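Local coordinates for Glyoxalase/bleomycin resistance protein/dioxygenase (Alicyclobacillus acidocaldarius subsp. acidocaldarius, PDB 3RRI), which may act as a dioxygenase of the vicinal oxygen chelate (glyoxalase/bleomycin resistance protein) superfamily, at residues A[46-51]-A[71-76]; A[111-116]-A[123-128]; A[15-20]-A[117-122]; A[29-34]-A[91-96]. One frame throughout, in Å; residues are numbered along the deposited sequence.

Interaction 1: A[46-51]-A[71-76]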
loop_
_atom_site.group_PDB
_atom_site.type_symbol
_atom_site.label_atom_id
_atom_site.label_comp_id
_atom_site.label_asym_id
_atom_site.label_seq_id
_atom_site.Cartn_x
_atom_site.Cartn_y
_atom_site.Cartn_z
ATOM N N ASP A 46 20.569 -1.707 9.470
ATOM C CA ASP A 46 19.182 -1.867 9.099
ATOM C C ASP A 46 18.763 -3.098 9.923
ATOM O O ASP A 46 19.130 -4.255 9.618
ATOM C CB ASP A 46 19.038 -2.053 7.584
ATOM C CG ASP A 46 17.687 -2.554 7.149
ATOM O OD1 ASP A 46 16.856 -2.936 8.003
ATOM O OD2 ASP A 46 17.442 -2.555 5.901
ATOM N N PHE A 47 18.045 -2.794 11.000
ATOM C CA PHE A 47 17.623 -3.764 12.001
ATOM C C PHE A 47 16.130 -4.022 11.738
ATOM O O PHE A 47 15.245 -3.302 12.228
ATOM C CB PHE A 47 17.896 -3.194 13.395
ATOM C CG PHE A 47 17.399 -4.067 14.520
ATOM C CD1 PHE A 47 18.226 -5.029 15.056
ATOM C CD2 PHE A 47 16.166 -3.849 15.092
ATOM C CE1 PHE A 47 17.776 -5.812 16.124
ATOM C CE2 PHE A 47 15.704 -4.594 16.161
ATOM C CZ PHE A 47 16.522 -5.604 16.671
ATOM N N PHE A 48 15.827 -5.039 10.913
ATOM C CA PHE A 48 14.445 -5.398 10.563
ATOM C C PHE A 48 13.658 -4.229 9.971
ATOM O O PHE A 48 12.438 -4.154 10.074
ATOM C CB PHE A 48 13.701 -5.985 11.782
ATOM C CG PHE A 48 14.340 -7.213 12.351
ATOM C CD1 PHE A 48 13.899 -8.459 11.953
ATOM C CD2 PHE A 48 15.381 -7.145 13.252
ATOM C CE1 PHE A 48 14.508 -9.613 12.476
ATOM C CE2 PHE A 48 15.980 -8.309 13.780
ATOM C CZ PHE A 48 15.504 -9.535 13.383
ATOM N N GLY A 49 14.386 -3.321 9.322
ATOM C CA GLY A 49 13.765 -2.182 8.644
ATOM C C GLY A 49 13.784 -0.898 9.456
ATOM O O GLY A 49 13.446 0.162 8.914
ATOM N N ASP A 50 14.121 -0.989 10.731
ATOM C CA ASP A 50 14.366 0.202 11.593
ATOM C C ASP A 50 15.890 0.401 11.673
ATOM O O ASP A 50 16.665 -0.367 11.085
ATOM C CB ASP A 50 13.688 0.028 12.931
ATOM C CG ASP A 50 12.192 0.108 12.801
ATOM O OD1 ASP A 50 11.671 1.130 12.354
ATOM O OD2 ASP A 50 11.474 -0.849 13.121
ATOM N N GLN A 51 16.356 1.498 12.299
ATOM C CA GLN A 51 17.776 1.743 12.400
ATOM C C GLN A 51 18.284 1.460 13.817
ATOM O O GLN A 51 17.756 2.005 14.790
ATOM C CB GLN A 51 18.112 3.216 12.036
ATOM C CG GLN A 51 19.609 3.445 12.030
ATOM C CD GLN A 51 20.013 4.922 12.082
ATOM O OE1 GLN A 51 19.472 5.715 12.847
ATOM N NE2 GLN A 51 21.012 5.253 11.299
ATOM N N PHE A 71 14.912 -4.059 23.814
ATOM C CA PHE A 71 14.296 -3.597 22.574
ATOM C C PHE A 71 14.110 -4.756 21.631
ATOM O O PHE A 71 14.754 -5.811 21.807
ATOM C CB PHE A 71 15.179 -2.533 21.889
ATOM C CG PHE A 71 16.500 -3.053 21.401
ATOM C CD1 PHE A 71 16.687 -3.429 20.061
ATOM C CD2 PHE A 71 17.579 -3.131 22.275
ATOM C CE1 PHE A 71 17.935 -3.895 19.599
ATOM C CE2 PHE A 71 18.821 -3.601 21.846
ATOM C CZ PHE A 71 18.995 -3.998 20.492
ATOM N N GLY A 72 13.336 -4.552 20.595
ATOM C CA GLY A 72 13.228 -5.525 19.551
ATOM C C GLY A 72 12.066 -5.259 18.664
ATOM O O GLY A 72 11.634 -4.097 18.515
ATOM N N ILE A 73 11.563 -6.313 18.044
ATOM C CA ILE A 73 10.478 -6.247 17.077
ATOM C C ILE A 73 9.317 -7.093 17.542
ATOM O O ILE A 73 9.534 -8.211 18.041
ATOM C CB ILE A 73 10.912 -6.702 15.670
ATOM C CG1 ILE A 73 12.191 -5.977 15.226
ATOM C CG2 ILE A 73 9.760 -6.563 14.691
ATOM C CD1 ILE A 73 12.060 -4.397 15.045
ATOM N N THR A 74 8.106 -6.601 17.355
ATOM C CA THR A 74 6.877 -7.381 17.533
ATOM C C THR A 74 6.330 -7.678 16.157
ATOM O O THR A 74 6.091 -6.792 15.349
ATOM C CB THR A 74 5.875 -6.640 18.392
ATOM O OG1 THR A 74 6.483 -6.330 19.638
ATOM C CG2 THR A 74 4.540 -7.406 18.580
ATOM N N PHE A 75 6.252 -8.966 15.824
ATOM C CA PHE A 75 5.888 -9.375 14.497
ATOM C C PHE A 75 4.397 -9.640 14.382
ATOM O O PHE A 75 3.833 -10.326 15.218
ATOM C CB PHE A 75 6.613 -10.687 14.115
ATOM C CG PHE A 75 8.087 -10.548 14.029
ATOM C CD1 PHE A 75 8.677 -9.901 12.931
ATOM C CD2 PHE A 75 8.910 -11.031 15.037
ATOM C CE1 PHE A 75 10.045 -9.762 12.876
ATOM C CE2 PHE A 75 10.276 -10.898 14.967
ATOM C CZ PHE A 75 10.843 -10.238 13.903
ATOM N N ARG A 76 3.761 -9.120 13.334
ATOM C CA ARG A 76 2.340 -9.391 13.105
ATOM C C ARG A 76 2.137 -10.847 12.679
ATOM O O ARG A 76 1.160 -11.481 13.083
ATOM C CB ARG A 76 1.694 -8.474 12.056
ATOM C CG ARG A 76 0.151 -8.586 12.096
ATOM C CD ARG A 76 -0.545 -7.407 11.458
ATOM N NE ARG A 76 -0.141 -6.105 12.023
ATOM C CZ ARG A 76 -0.927 -5.249 12.687
ATOM N NH1 ARG A 76 -2.212 -5.535 12.924
ATOM N NH2 ARG A 76 -0.421 -4.082 13.117
#
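The type I' turn from Phe47 to Asp50, which joins strands 42-47 and 50-56 as a two-residue beta hairpin, presses Phe47 and Phe48 against Phe71, Ile73 and Phe75 of strand 70-74 and its continuation. Phe47 N donates to Asp50 O at 2.8 Å, which closes the hairpin, and Asp46 OD1 accepts from Gly49 N (2.8 Å), an Asx motif. Phe47 has CG anti to its backbone N (chi1 175°), and its tip, CZ, comes to 3.7 Å from Phe71 CE1; the rings are oblique, with planes at 55°. Ile73 runs past Phe47 in the opposite sense, its CD1 lying 3.8 Å from Phe47 CE2, while its CG1 is 3.8 Å from Phe48 CB, so one isoleucine branch serves both aromatics. The two turn rings also meet each other: Phe48 CD2 lies over the centre of the Phe47 ring, 3.7 Å above its plane. Beyond Ile73, Phe75 turns an edge to the Phe48 face in an offset edge-to-face pair, centroids 5.9 Å apart and planes at 66°. The Asp50 carboxylate is held by Phe11 N and by Arg5, while Phe71 to Thr74 extend their sheet by antiparallel pairing with a second subunit. A hairpin of one sheet laid by its side chains on the other sheet is consistent with the paired beta-alpha-beta-beta-beta modules of the vicinal oxygen chelate fold.

Interaction 2: A[111-116]-A[123-128]. With ACT (acetate ion), chain D.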
loop_
_atom_site.group_PDB
_atom_site.type_symbol
_atom_site.label_atom_id
_atom_site.label_comp_id
_atom_site.label_asym_id
_atom_site.label_seq_id
_atom_site.Cartn_x
_atom_site.Cartn_y
_atom_site.Cartn_z
ATOM N N GLU A 111 3.869 -14.597 22.787
ATOM C CA GLU A 111 5.090 -15.391 22.817
ATOM C C GLU A 111 6.254 -14.445 22.802
ATOM O O GLU A 111 6.192 -13.401 22.139
ATOM C CB GLU A 111 5.174 -16.343 21.629
ATOM C CG GLU A 111 4.043 -17.382 21.524
ATOM C CD GLU A 111 4.445 -18.714 20.866
ATOM O OE1 GLU A 111 3.549 -19.552 20.663
ATOM O OE2 GLU A 111 5.624 -18.950 20.561
ATOM N N THR A 112 7.341 -14.814 23.481
ATOM C CA THR A 112 8.492 -13.941 23.623
ATOM C C THR A 112 9.771 -14.783 23.706
ATOM O O THR A 112 9.742 -15.908 24.234
ATOM C CB THR A 112 8.354 -13.124 24.917
ATOM O OG1 THR A 112 9.484 -12.286 25.099
ATOM C CG2 THR A 112 8.292 -14.062 26.100
ATOM N N PHE A 113 10.875 -14.289 23.166
ATOM C CA PHE A 113 12.203 -14.783 23.533
ATOM C C PHE A 113 13.155 -13.597 23.588
ATOM O O PHE A 113 12.888 -12.576 22.946
ATOM C CB PHE A 113 12.728 -15.883 22.604
ATOM C CG PHE A 113 12.849 -15.485 21.157
ATOM C CD1 PHE A 113 14.050 -15.026 20.634
ATOM C CD2 PHE A 113 11.773 -15.621 20.288
ATOM C CE1 PHE A 113 14.168 -14.737 19.295
ATOM C CE2 PHE A 113 11.898 -15.281 18.952
ATOM C CZ PHE A 113 13.095 -14.845 18.473
ATOM N N PHE A 114 14.184 -13.700 24.415
ATOM C CA PHE A 114 15.194 -12.655 24.547
ATOM C C PHE A 114 16.548 -13.174 24.099
ATOM O O PHE A 114 17.005 -14.224 24.584
ATOM C CB PHE A 114 15.362 -12.238 25.994
ATOM C CG PHE A 114 14.267 -11.382 26.554
ATOM C CD1 PHE A 114 14.515 -10.042 26.831
ATOM C CD2 PHE A 114 13.035 -11.894 26.864
ATOM C CE1 PHE A 114 13.532 -9.232 27.397
ATOM C CE2 PHE A 114 12.033 -11.080 27.399
ATOM C CZ PHE A 114 12.295 -9.743 27.677
ATOM N N LEU A 115 17.206 -12.442 23.216
ATOM C CA LEU A 115 18.603 -12.644 22.865
ATOM C C LEU A 115 19.449 -11.644 23.655
ATOM O O LEU A 115 18.908 -10.704 24.252
ATOM C CB LEU A 115 18.836 -12.446 21.373
ATOM C CG LEU A 115 17.937 -13.223 20.428
ATOM C CD1 LEU A 115 18.288 -12.951 19.023
ATOM C CD2 LEU A 115 18.038 -14.758 20.742
ATOM N N ILE A 116 20.760 -11.876 23.703
ATOM C CA ILE A 116 21.667 -10.977 24.436
ATOM C C ILE A 116 22.889 -10.742 23.602
ATOM O O ILE A 116 23.512 -11.674 23.089
ATOM C CB ILE A 116 21.977 -11.517 25.875
ATOM C CG1 ILE A 116 22.845 -10.537 26.684
ATOM C CG2 ILE A 116 22.588 -12.947 25.816
ATOM C CD1 ILE A 116 23.008 -10.892 28.159
ATOM N N LEU A 123 17.651 -8.034 23.596
ATOM C CA LEU A 123 16.760 -7.987 22.456
ATOM C C LEU A 123 15.573 -8.860 22.774
ATOM O O LEU A 123 15.756 -10.056 23.034
ATOM C CB LEU A 123 17.439 -8.526 21.220
ATOM C CG LEU A 123 18.558 -7.678 20.591
ATOM C CD1 LEU A 123 19.758 -7.675 21.483
ATOM C CD2 LEU A 123 18.881 -8.184 19.192
ATOM N N GLU A 124 14.376 -8.299 22.730
ATOM C CA GLU A 124 13.165 -9.095 22.905
ATOM C C GLU A 124 12.345 -9.110 21.627
ATOM O O GLU A 124 12.103 -8.062 21.017
ATOM C CB GLU A 124 12.298 -8.584 24.039
ATOM C CG GLU A 124 11.075 -9.486 24.264
ATOM C CD GLU A 124 10.023 -8.941 25.218
ATOM O OE1 GLU A 124 9.960 -7.703 25.432
ATOM O OE2 GLU A 124 9.240 -9.777 25.761
ATOM N N PHE A 125 11.915 -10.292 21.194
ATOM C CA PHE A 125 11.039 -10.441 20.050
ATOM C C PHE A 125 9.739 -11.015 20.517
ATOM O O PHE A 125 9.756 -11.883 21.395
ATOM C CB PHE A 125 11.693 -11.282 18.957
ATOM C CG PHE A 125 12.964 -10.678 18.466
ATOM C CD1 PHE A 125 12.908 -9.663 17.499
ATOM C CD2 PHE A 125 14.178 -11.014 18.995
ATOM C CE1 PHE A 125 14.068 -9.038 17.057
ATOM C CE2 PHE A 125 15.336 -10.390 18.540
ATOM C CZ PHE A 125 15.272 -9.385 17.579
ATOM N N LYS A 126 8.632 -10.517 19.981
ATOM C CA LYS A 126 7.315 -10.859 20.474
ATOM C C LYS A 126 6.347 -11.182 19.333
ATOM O O LYS A 126 6.503 -10.723 18.216
ATOM C CB LYS A 126 6.696 -9.695 21.278
ATOM C CG LYS A 126 7.448 -9.266 22.510
ATOM C CD LYS A 126 6.608 -8.333 23.411
ATOM C CE LYS A 126 6.748 -6.861 22.929
ATOM N NZ LYS A 126 6.153 -5.892 23.943
ATOM N N TYR A 127 5.345 -11.986 19.651
ATOM C CA TYR A 127 4.201 -12.196 18.811
ATOM C C TYR A 127 2.946 -12.211 19.677
ATOM O O TYR A 127 2.851 -13.030 20.606
ATOM C CB TYR A 127 4.324 -13.535 18.051
ATOM C CG TYR A 127 3.053 -13.941 17.393
ATOM C CD1 TYR A 127 2.670 -13.380 16.194
ATOM C CD2 TYR A 127 2.178 -14.869 17.999
ATOM C CE1 TYR A 127 1.520 -13.718 15.583
ATOM C CE2 TYR A 127 0.997 -15.199 17.386
ATOM C CZ TYR A 127 0.658 -14.609 16.187
ATOM O OH TYR A 127 -0.524 -14.927 15.546
ATOM N N TYR A 128 1.966 -11.341 19.386
ATOM C CA TYR A 128 0.721 -11.251 20.126
ATOM C C TYR A 128 -0.366 -12.041 19.420
ATOM O O TYR A 128 -0.552 -11.943 18.206
ATOM C CB TYR A 128 0.254 -9.769 20.302
ATOM C CG TYR A 128 1.073 -8.986 21.304
ATOM C CD1 TYR A 128 0.633 -8.817 22.600
ATOM C CD2 TYR A 128 2.284 -8.404 20.928
ATOM C CE1 TYR A 128 1.378 -8.110 23.527
ATOM C CE2 TYR A 128 3.058 -7.676 21.846
ATOM C CZ TYR A 128 2.591 -7.513 23.139
ATOM O OH TYR A 128 3.368 -6.791 24.022
HETATM C C ACT D . 3.485 -5.515 27.179
HETATM O O ACT D . 2.722 -6.318 26.553
HETATM O OXT ACT D . 4.547 -5.135 26.615
HETATM C CH3 ACT D . 3.123 -5.019 28.543
#
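Phe113 and Phe125 pair through their backbones at the middle of an antiparallel beta hairpin, strands 110-116 and 122-128, which closes the second beta-alpha-beta-beta-beta module. The short strand axes run at 158°. Glu111 with Tyr127 and Leu115 with Leu123 are the other hydrogen-bonded pairs, giving six backbone bonds in all; that from Phe125 N to Phe113 O is the straightest, at 170° and 3.0 Å. On the face carrying these residues, Phe125 CB sits over the Phe113 ring, offset toward the rim, 4.2 Å from its centroid, and Phe125 CD2 reaches 3.7 Å from Phe113 CE1. Leu115 CD1 extends the patch, 3.9 Å from Phe125 CE2. Phe81 and Leu84 of helix 78-90 cover this side.

The other face is more polar. Glu124, extended beyond CG, passes over the Phe114 ring with CG 3.8 Å from the centroid, which leaves the carboxylate to take the Thr112 hydroxyl: OG1 donates to the anti lone pair of OE2 at 2.6 Å. His70 of strand 70-74 meets the Phe114 ring edge-to-face. Farther along, Lys126 also reaches Gln51 of a second subunit. Its NZ donates to Tyr128 OH (2.9 Å). An acetate, probably from the crystallisation liquor, completes the chain: Tyr128 OH donates to acetate O at 2.7 Å.

Interaction 3: A[15-20]-A[117-122]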
loop_
_atom_site.group_PDB
_atom_site.type_symbol
_atom_site.label_atom_id
_atom_site.label_comp_id
_atom_site.label_asym_id
_atom_site.label_seq_id
_atom_site.Cartn_x
_atom_site.Cartn_y
_atom_site.Cartn_z
ATOM N N ILE A 15 22.516 2.178 21.226
ATOM C CA ILE A 15 22.898 1.314 22.325
ATOM C C ILE A 15 24.433 1.293 22.368
ATOM O O ILE A 15 25.107 1.521 21.343
ATOM C CB ILE A 15 22.386 -0.138 22.125
ATOM C CG1 ILE A 15 22.874 -0.729 20.782
ATOM C CG2 ILE A 15 20.860 -0.203 22.318
ATOM C CD1 ILE A 15 22.530 -2.270 20.674
ATOM N N PRO A 16 24.993 0.955 23.544
ATOM C CA PRO A 16 26.425 0.799 23.627
ATOM C C PRO A 16 26.957 -0.527 23.043
ATOM O O PRO A 16 26.295 -1.573 23.152
ATOM C CB PRO A 16 26.683 0.844 25.129
ATOM C CG PRO A 16 25.464 0.371 25.737
ATOM C CD PRO A 16 24.324 0.726 24.821
ATOM N N ALA A 17 28.134 -0.463 22.436
ATOM C CA ALA A 17 28.894 -1.631 21.993
ATOM C C ALA A 17 30.290 -1.486 22.544
ATOM O O ALA A 17 30.942 -0.485 22.295
ATOM C CB ALA A 17 28.951 -1.709 20.487
ATOM N N ARG A 18 30.776 -2.484 23.261
ATOM C CA ARG A 18 32.148 -2.435 23.783
ATOM C C ARG A 18 33.212 -2.570 22.688
ATOM O O ARG A 18 34.369 -2.170 22.874
ATOM C CB ARG A 18 32.320 -3.510 24.848
ATOM C CG ARG A 18 32.301 -4.897 24.317
ATOM C CD ARG A 18 32.153 -5.872 25.453
ATOM N NE ARG A 18 32.315 -7.229 24.944
ATOM C CZ ARG A 18 32.250 -8.316 25.705
ATOM N NH1 ARG A 18 32.025 -8.203 27.005
ATOM N NH2 ARG A 18 32.436 -9.519 25.153
ATOM N N ASP A 19 32.828 -3.127 21.543
ATOM C CA ASP A 19 33.739 -3.392 20.443
ATOM C C ASP A 19 32.928 -3.454 19.161
ATOM O O ASP A 19 32.006 -4.265 19.054
ATOM C CB ASP A 19 34.479 -4.730 20.691
ATOM C CG ASP A 19 35.437 -5.088 19.562
ATOM O OD1 ASP A 19 34.995 -5.427 18.444
ATOM O OD2 ASP A 19 36.675 -5.017 19.795
ATOM N N LEU A 20 33.264 -2.624 18.183
ATOM C CA LEU A 20 32.427 -2.516 16.999
ATOM C C LEU A 20 32.479 -3.745 16.084
ATOM O O LEU A 20 31.471 -4.108 15.495
ATOM C CB LEU A 20 32.763 -1.263 16.199
ATOM C CG LEU A 20 32.502 0.083 16.888
ATOM C CD1 LEU A 20 32.927 1.240 15.941
ATOM C CD2 LEU A 20 31.068 0.250 17.338
ATOM N N ASP A 117 23.190 -9.462 23.355
ATOM C CA ASP A 117 24.340 -9.098 22.553
ATOM C C ASP A 117 25.644 -9.091 23.405
ATOM O O ASP A 117 25.588 -9.279 24.624
ATOM C CB ASP A 117 24.074 -7.818 21.707
ATOM C CG ASP A 117 24.392 -6.511 22.396
ATOM O OD1 ASP A 117 24.878 -6.511 23.527
ATOM O OD2 ASP A 117 24.166 -5.438 21.724
ATOM N N PRO A 118 26.804 -8.934 22.753
ATOM C CA PRO A 118 28.062 -9.107 23.508
ATOM C C PRO A 118 28.307 -8.046 24.584
ATOM O O PRO A 118 29.166 -8.235 25.443
ATOM C CB PRO A 118 29.134 -9.069 22.418
ATOM C CG PRO A 118 28.423 -9.441 21.170
ATOM C CD PRO A 118 27.052 -8.874 21.309
ATOM N N SER A 119 27.565 -6.935 24.521
ATOM C CA SER A 119 27.661 -5.909 25.519
ATOM C C SER A 119 26.453 -5.911 26.455
ATOM O O SER A 119 26.161 -4.920 27.115
ATOM C CB SER A 119 27.840 -4.553 24.829
ATOM O OG SER A 119 28.908 -4.580 23.942
ATOM N N ASN A 120 25.763 -7.064 26.526
ATOM C CA ASN A 120 24.653 -7.303 27.451
ATOM C C ASN A 120 23.399 -6.473 27.209
ATOM O O ASN A 120 22.559 -6.363 28.074
ATOM C CB ASN A 120 25.086 -7.179 28.924
ATOM C CG ASN A 120 26.078 -8.256 29.334
ATOM O OD1 ASN A 120 26.107 -9.364 28.761
ATOM N ND2 ASN A 120 26.900 -7.934 30.333
ATOM N N ASN A 121 23.262 -5.932 25.997
ATOM C CA ASN A 121 21.972 -5.407 25.565
ATOM C C ASN A 121 20.984 -6.532 25.321
ATOM O O ASN A 121 21.352 -7.557 24.706
ATOM C CB ASN A 121 22.117 -4.598 24.280
ATOM C CG ASN A 121 22.927 -3.340 24.498
ATOM O OD1 ASN A 121 22.487 -2.441 25.202
ATOM N ND2 ASN A 121 24.108 -3.310 23.939
ATOM N N LEU A 122 19.765 -6.351 25.801
ATOM C CA LEU A 122 18.719 -7.374 25.687
ATOM C C LEU A 122 17.774 -7.067 24.510
ATOM O O LEU A 122 17.181 -5.976 24.452
ATOM C CB LEU A 122 17.926 -7.495 26.971
ATOM C CG LEU A 122 18.658 -8.030 28.222
ATOM C CD1 LEU A 122 17.705 -8.038 29.397
ATOM C CD2 LEU A 122 19.301 -9.434 28.012
HETATM O O HOH W 1 26.076 -3.569 21.084
#
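The end of strand 10-17 passes the loop at Ser119, with Ala17 CA and Ser119 CA 5.7 Å apart, where a type I turn from Asp117 to Asn120 carries the hairpin between strands 110-116 and 122-128 across to the first module. Ser119 OG stands anti to its carbonyl carbon (chi1 -53°), where it accepts from Arg18 N at 2.9 Å and 170°. A second link comes from Asn121, whose ND2 donates in its amide plane to Pro16 O (2.9 Å). Asp117 fixes that amide, taking ND2 on the syn side of OD2 at 3.1 Å. Its OD1 is gripped from opposite faces of the carboxylate plane by Ser119 N (an Asx turn) and Asn121 N. Tyr27 also bonds to OD2, and one water donates to both Asp117 OD2 and Pro16 O. Ile15 meets Asp117 tip to tip, CD1 lying 3.7 Å from OD2. On the outer side the Arg18 guanidinium, paired with Glu22, lies face-on over the turn, CZ 3.1 Å from Pro118 O.

Interaction 4: A[29-34]-A[91-96]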
loop_
_atom_site.group_PDB
_atom_site.type_symbol
_atom_site.label_atom_id
_atom_site.label_comp_id
_atom_site.label_asym_id
_atom_site.label_seq_id
_atom_site.Cartn_x
_atom_site.Cartn_y
_atom_site.Cartn_z
ATOM N N THR A 29 26.505 -10.723 10.934
ATOM C CA THR A 29 26.833 -12.092 10.556
ATOM C C THR A 29 25.861 -13.100 11.155
ATOM O O THR A 29 25.371 -13.976 10.430
ATOM C CB THR A 29 28.256 -12.481 10.966
ATOM O OG1 THR A 29 29.194 -11.542 10.413
ATOM C CG2 THR A 29 28.615 -13.891 10.427
ATOM N N LYS A 30 25.578 -13.004 12.446
ATOM C CA LYS A 30 24.673 -13.989 13.052
ATOM C C LYS A 30 23.220 -13.585 12.942
ATOM O O LYS A 30 22.406 -14.362 12.459
ATOM C CB LYS A 30 25.021 -14.261 14.506
ATOM C CG LYS A 30 26.362 -14.965 14.704
ATOM C CD LYS A 30 27.071 -14.509 15.947
ATOM C CE LYS A 30 26.221 -14.646 17.182
ATOM N NZ LYS A 30 27.067 -14.491 18.415
ATOM N N LEU A 31 22.847 -12.381 13.374
ATOM C CA LEU A 31 21.417 -12.057 13.413
ATOM C C LEU A 31 20.787 -11.771 12.016
ATOM O O LEU A 31 19.563 -11.829 11.829
ATOM C CB LEU A 31 21.118 -10.908 14.393
ATOM C CG LEU A 31 19.672 -10.662 14.821
ATOM C CD1 LEU A 31 19.061 -11.859 15.597
ATOM C CD2 LEU A 31 19.602 -9.402 15.666
ATOM N N GLY A 32 21.635 -11.446 11.033
ATOM C CA GLY A 32 21.179 -11.239 9.682
ATOM C C GLY A 32 20.731 -9.829 9.364
ATOM O O GLY A 32 20.124 -9.625 8.349
ATOM N N CYS A 33 21.040 -8.872 10.232
ATOM C CA CYS A 33 20.799 -7.454 9.925
ATOM C C CYS A 33 21.777 -7.016 8.842
ATOM O O CYS A 33 22.775 -7.692 8.549
ATOM C CB CYS A 33 20.962 -6.604 11.177
ATOM S SG CYS A 33 19.841 -7.096 12.489
ATOM N N LYS A 34 21.500 -5.879 8.210
ATOM C CA LYS A 34 22.324 -5.416 7.137
ATOM C C LYS A 34 23.165 -4.262 7.648
ATOM O O LYS A 34 22.697 -3.479 8.456
ATOM C CB LYS A 34 21.486 -4.922 5.996
ATOM C CG LYS A 34 20.594 -5.949 5.340
ATOM C CD LYS A 34 19.628 -5.281 4.348
ATOM C CE LYS A 34 18.246 -5.969 4.333
ATOM N NZ LYS A 34 17.226 -5.041 3.732
ATOM N N ARG A 91 22.008 -20.763 14.432
ATOM C CA ARG A 91 23.261 -20.027 14.384
ATOM C C ARG A 91 23.927 -19.795 15.741
ATOM O O ARG A 91 24.982 -19.174 15.813
ATOM C CB ARG A 91 23.036 -18.704 13.663
ATOM C CG ARG A 91 22.709 -18.908 12.229
ATOM C CD ARG A 91 22.653 -17.563 11.520
ATOM N NE ARG A 91 22.408 -17.699 10.095
ATOM C CZ ARG A 91 22.190 -16.671 9.285
ATOM N NH1 ARG A 91 22.111 -15.417 9.790
ATOM N NH2 ARG A 91 22.023 -16.880 7.977
ATOM N N GLY A 92 23.365 -20.343 16.809
ATOM C CA GLY A 92 24.019 -20.321 18.096
ATOM C C GLY A 92 24.063 -18.947 18.762
ATOM O O GLY A 92 25.012 -18.621 19.471
ATOM N N ILE A 93 23.016 -18.146 18.559
ATOM C CA ILE A 93 22.983 -16.803 19.148
ATOM C C ILE A 93 22.567 -16.925 20.598
ATOM O O ILE A 93 21.613 -17.638 20.898
ATOM C CB ILE A 93 22.011 -15.835 18.424
ATOM C CG1 ILE A 93 22.321 -15.805 16.933
ATOM C CG2 ILE A 93 22.114 -14.427 19.078
ATOM C CD1 ILE A 93 21.501 -14.757 16.124
ATOM N N PRO A 94 23.282 -16.256 21.517
ATOM C CA PRO A 94 22.927 -16.521 22.904
ATOM C C PRO A 94 21.545 -16.021 23.252
ATOM O O PRO A 94 21.213 -14.888 22.919
ATOM C CB PRO A 94 23.985 -15.744 23.717
ATOM C CG PRO A 94 25.070 -15.495 22.796
ATOM C CD PRO A 94 24.562 -15.539 21.390
ATOM N N PHE A 95 20.770 -16.849 23.938
ATOM C CA PHE A 95 19.518 -16.449 24.563
ATOM C C PHE A 95 19.727 -16.009 26.018
ATOM O O PHE A 95 20.465 -16.649 26.783
ATOM C CB PHE A 95 18.516 -17.604 24.550
ATOM C CG PHE A 95 17.909 -17.863 23.205
ATOM C CD1 PHE A 95 18.661 -18.416 22.186
ATOM C CD2 PHE A 95 16.583 -17.553 22.939
ATOM C CE1 PHE A 95 18.088 -18.663 20.915
ATOM C CE2 PHE A 95 16.031 -17.787 21.687
ATOM C CZ PHE A 95 16.797 -18.323 20.670
ATOM N N TYR A 96 19.101 -14.900 26.396
ATOM C CA TYR A 96 18.917 -14.519 27.779
ATOM C C TYR A 96 17.727 -15.253 28.377
ATOM O O TYR A 96 17.748 -15.665 29.552
ATOM C CB TYR A 96 18.720 -12.991 27.886
ATOM C CG TYR A 96 18.534 -12.522 29.293
ATOM C CD1 TYR A 96 19.619 -12.469 30.171
ATOM C CD2 TYR A 96 17.277 -12.155 29.768
ATOM C CE1 TYR A 96 19.444 -12.052 31.488
ATOM C CE2 TYR A 96 17.094 -11.737 31.071
ATOM C CZ TYR A 96 18.180 -11.693 31.923
ATOM O OH TYR A 96 17.989 -11.273 33.218
#
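Leu31 and Ile93 form the apolar inner part of the contact between the C-terminal end of helix 20-30 and the loop that follows helix 78-90. The two side chains cross at about a right angle, with Leu31 CD1 3.8 Å from Ile93 CD1, and both residues are buried; Leu87 of helix 78-90 and Phe26 of helix 20-30 also touch Ile93. Lys30 supplies the margin: its CB is 3.9 Å from Ile93 CD1, and the aliphatic chain slides past Ile93 in the opposite direction. Bends at chi2 and chi3 (55°) then turn the chain, and NZ comes to 4.0 Å from Pro94 CD, at the exposed margin. This outer part is loose by comparison. Gly92 ends helix 78-90 in a Schellman motif, directly after Arg91, whose chain is extended from CG to NE. Arg91 NH1 gives the one hydrogen bond between the segments, to Lys30 O at 2.9 Å and 160°; the oxygen lies in the guanidinium plane, whereas the donor stands 43° above the carbonyl plane. NH2 pairs with Glu108 of a fourth subunit. A cation at a carbonyl near a helix C terminus probably complements the partial negative charge there, and its second partner carries the interaction into the assembly.

Starting from the N terminus, 15-20 has the most distant partner along the chain: interaction 3 closes on 117-122, 97 residues later, and so encloses most of the chain. Inside that loop, interaction 4 joins 29-34 to 91-96, and interaction 1, from 46-51 to 71-76, is nested within interaction 4. Interaction 2 is a local hairpin that comes after interactions 1 and 4 in series; because 117-122 is its connecting turn, interactions 2 and 3 cross. Interactions 1, 3 and 4 each tie the first module to the second, through hairpin, strand end and helix end respectively. Interaction 2 adjoins interaction 1 through neighbouring strands 70-74 and 122-128, and interaction 4 through 95-98 and 110-116.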